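Local coordinates for protein Rho-class glutathione S-transferase (Laternula elliptica, PDB 3QAV) that probably conjugates glutathione to electrophilic compounds, as a glutathione transferase of a bivalve mollusc, at residues 168-173 against 206-211. Residues are numbered along the deposited sequence; the frame is centred on the assembly and turned at random.
Sequences YLKQTG and YPNIFK
L169 and I209 make the apolar part of this contact, their side chains crossing at about a right angle. The CD1 branch of L169 does the touching: it lies 3.8 Å from CA of I209 and 3.9 Å from CG1 of the same residue. Two torsions of L169, chi1 (-74°) and chi2 (164°), together bring CD1 over the first turn of helix 207-217. At the root of the side chain, CB of L169 meets CB of N208 at 4.0 Å, these two residues being the nearest CA pair, 6.0 Å. The solvent-exposed side chain of K170 crosses that of N208 at a slant. Its chain bends at chi3 (-65°), which carries CE alongside the amide of N208, a van der Waals contact. E166, one turn before K170, accepts a hydrogen bond from N208 N through its carboxylate, holding the start of helix 207-217, where Y206 is the N-cap, to helix 148-172. G173 follows the latter helix with positive phi. L169 also touches F188, and I209 touches V192, both of helix 183-197. The segment axes cross at 73°, 9.0 Å apart, a steep helix-helix packing within the all-helical C-terminal domain of the cytosolic GST fold, away from the glutathione site.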
loop_
_atom_site.group_PDB
_atom_site.type_symbol
_atom_site.label_atom_id
_atom_site.label_comp_id
_atom_site.label_asym_id
_atom_site.label_seq_id
_atom_site.Cartn_x
_atom_site.Cartn_y
_atom_site.Cartn_z
ATOM N N TYR A 168 -15.762 -6.092 11.073
ATOM C CA TYR A 168 -15.950 -6.537 9.691
ATOM C C TYR A 168 -16.333 -8.017 9.666
ATOM O O TYR A 168 -17.330 -8.403 9.051
ATOM C CB TYR A 168 -14.660 -6.330 8.882
ATOM C CG TYR A 168 -14.169 -4.898 8.798
ATOM C CD1 TYR A 168 -12.814 -4.621 8.640
ATOM C CD2 TYR A 168 -15.058 -3.821 8.856
ATOM C CE1 TYR A 168 -12.352 -3.315 8.544
ATOM C CE2 TYR A 168 -14.604 -2.506 8.760
ATOM C CZ TYR A 168 -13.254 -2.262 8.604
ATOM O OH TYR A 168 -12.797 -0.970 8.506
ATOM N N LEU A 169 -15.536 -8.843 10.340
ATOM C CA LEU A 169 -15.801 -10.276 10.386
ATOM C C LEU A 169 -17.138 -10.560 11.068
ATOM O O LEU A 169 -17.870 -11.485 10.684
ATOM C CB LEU A 169 -14.652 -10.999 11.095
ATOM C CG LEU A 169 -13.403 -11.073 10.204
ATOM C CD1 LEU A 169 -12.175 -11.426 11.023
ATOM C CD2 LEU A 169 -13.633 -12.100 9.090
ATOM N N LYS A 170 -17.466 -9.755 12.071
ATOM C CA LYS A 170 -18.730 -9.929 12.767
ATOM C C LYS A 170 -19.838 -9.701 11.745
ATOM O O LYS A 170 -20.751 -10.519 11.619
ATOM C CB LYS A 170 -18.852 -8.928 13.924
ATOM C CG LYS A 170 -20.045 -9.184 14.845
ATOM C CD LYS A 170 -20.029 -8.268 16.064
ATOM C CE LYS A 170 -18.831 -8.549 16.961
ATOM N NZ LYS A 170 -18.780 -7.662 18.163
ATOM N N GLN A 171 -19.734 -8.602 11.000
ATOM C CA GLN A 171 -20.723 -8.250 9.978
ATOM C C GLN A 171 -20.900 -9.277 8.861
ATOM O O GLN A 171 -22.025 -9.541 8.441
ATOM C CB GLN A 171 -20.381 -6.909 9.330
ATOM C CG GLN A 171 -20.465 -5.700 10.241
ATOM C CD GLN A 171 -20.231 -4.405 9.482
ATOM O OE1 GLN A 171 -20.174 -3.326 10.070
ATOM N NE2 GLN A 171 -20.096 -4.510 8.164
ATOM N N THR A 172 -19.802 -9.841 8.361
ATOM C CA THR A 172 -19.908 -10.825 7.280
ATOM C C THR A 172 -20.312 -12.203 7.779
ATOM O O THR A 172 -21.037 -12.925 7.101
ATOM C CB THR A 172 -18.576 -11.009 6.515
ATOM O OG1 THR A 172 -17.576 -11.503 7.414
ATOM C CG2 THR A 172 -18.122 -9.700 5.899
ATOM N N GLY A 173 -19.829 -12.568 8.960
ATOM C CA GLY A 173 -20.133 -13.876 9.497
ATOM C C GLY A 173 -19.298 -14.938 8.800
ATOM O O GLY A 173 -19.424 -16.128 9.088
ATOM N N TYR A 206 -10.933 -11.161 20.853
ATOM C CA TYR A 206 -11.373 -10.975 19.468
ATOM C C TYR A 206 -11.867 -12.305 18.916
ATOM O O TYR A 206 -11.247 -12.894 18.027
ATOM C CB TYR A 206 -10.213 -10.476 18.609
ATOM C CG TYR A 206 -9.738 -9.097 18.984
ATOM C CD1 TYR A 206 -10.499 -7.972 18.678
ATOM C CD2 TYR A 206 -8.533 -8.917 19.655
ATOM C CE1 TYR A 206 -10.072 -6.698 19.031
ATOM C CE2 TYR A 206 -8.096 -7.647 20.014
ATOM C CZ TYR A 206 -8.872 -6.544 19.697
ATOM O OH TYR A 206 -8.443 -5.288 20.050
ATOM N N PRO A 207 -13.005 -12.788 19.431
ATOM C CA PRO A 207 -13.604 -14.059 19.011
ATOM C C PRO A 207 -13.840 -14.273 17.514
ATOM O O PRO A 207 -13.643 -15.381 17.016
ATOM C CB PRO A 207 -14.897 -14.119 19.831
ATOM C CG PRO A 207 -15.221 -12.666 20.067
ATOM C CD PRO A 207 -13.874 -12.089 20.392
ATOM N N ASN A 208 -14.253 -13.234 16.793
ATOM C CA ASN A 208 -14.514 -13.396 15.360
ATOM C C ASN A 208 -13.237 -13.534 14.551
ATOM O O ASN A 208 -13.193 -14.281 13.575
ATOM C CB ASN A 208 -15.352 -12.240 14.818
ATOM C CG ASN A 208 -16.721 -12.175 15.451
ATOM O OD1 ASN A 208 -16.963 -11.372 16.348
ATOM N ND2 ASN A 208 -17.621 -13.034 15.000
ATOM N N ILE A 209 -12.200 -12.811 14.952
ATOM C CA ILE A 209 -10.932 -12.904 14.249
ATOM C C ILE A 209 -10.361 -14.289 14.521
ATOM O O ILE A 209 -9.853 -14.944 13.614
ATOM C CB ILE A 209 -9.937 -11.830 14.722
ATOM C CG1 ILE A 209 -10.458 -10.440 14.326
ATOM C CG2 ILE A 209 -8.558 -12.104 14.134
ATOM C CD1 ILE A 209 -9.505 -9.298 14.617
ATOM N N PHE A 210 -10.465 -14.733 15.774
ATOM C CA PHE A 210 -9.975 -16.049 16.174
ATOM C C PHE A 210 -10.689 -17.142 15.387
ATOM O O PHE A 210 -10.061 -18.079 14.899
ATOM C CB PHE A 210 -10.197 -16.259 17.671
ATOM C CG PHE A 210 -9.680 -17.574 18.186
ATOM C CD1 PHE A 210 -10.562 -18.573 18.590
ATOM C CD2 PHE A 210 -8.308 -17.801 18.297
ATOM C CE1 PHE A 210 -10.087 -19.781 19.104
ATOM C CE2 PHE A 210 -7.824 -19.005 18.809
ATOM C CZ PHE A 210 -8.717 -19.996 19.214
ATOM N N LYS A 211 -12.006 -17.014 15.270
ATOM C CA LYS A 211 -12.819 -17.971 14.532
ATOM C C LYS A 211 -12.396 -17.955 13.062
ATOM O O LYS A 211 -12.320 -18.999 12.406
ATOM C CB LYS A 211 -14.295 -17.587 14.670
ATOM C CG LYS A 211 -15.265 -18.411 13.849
ATOM C CD LYS A 211 -16.692 -17.927 14.091
ATOM C CE LYS A 211 -17.701 -18.718 13.278
ATOM N NZ LYS A 211 -19.099 -18.289 13.554
#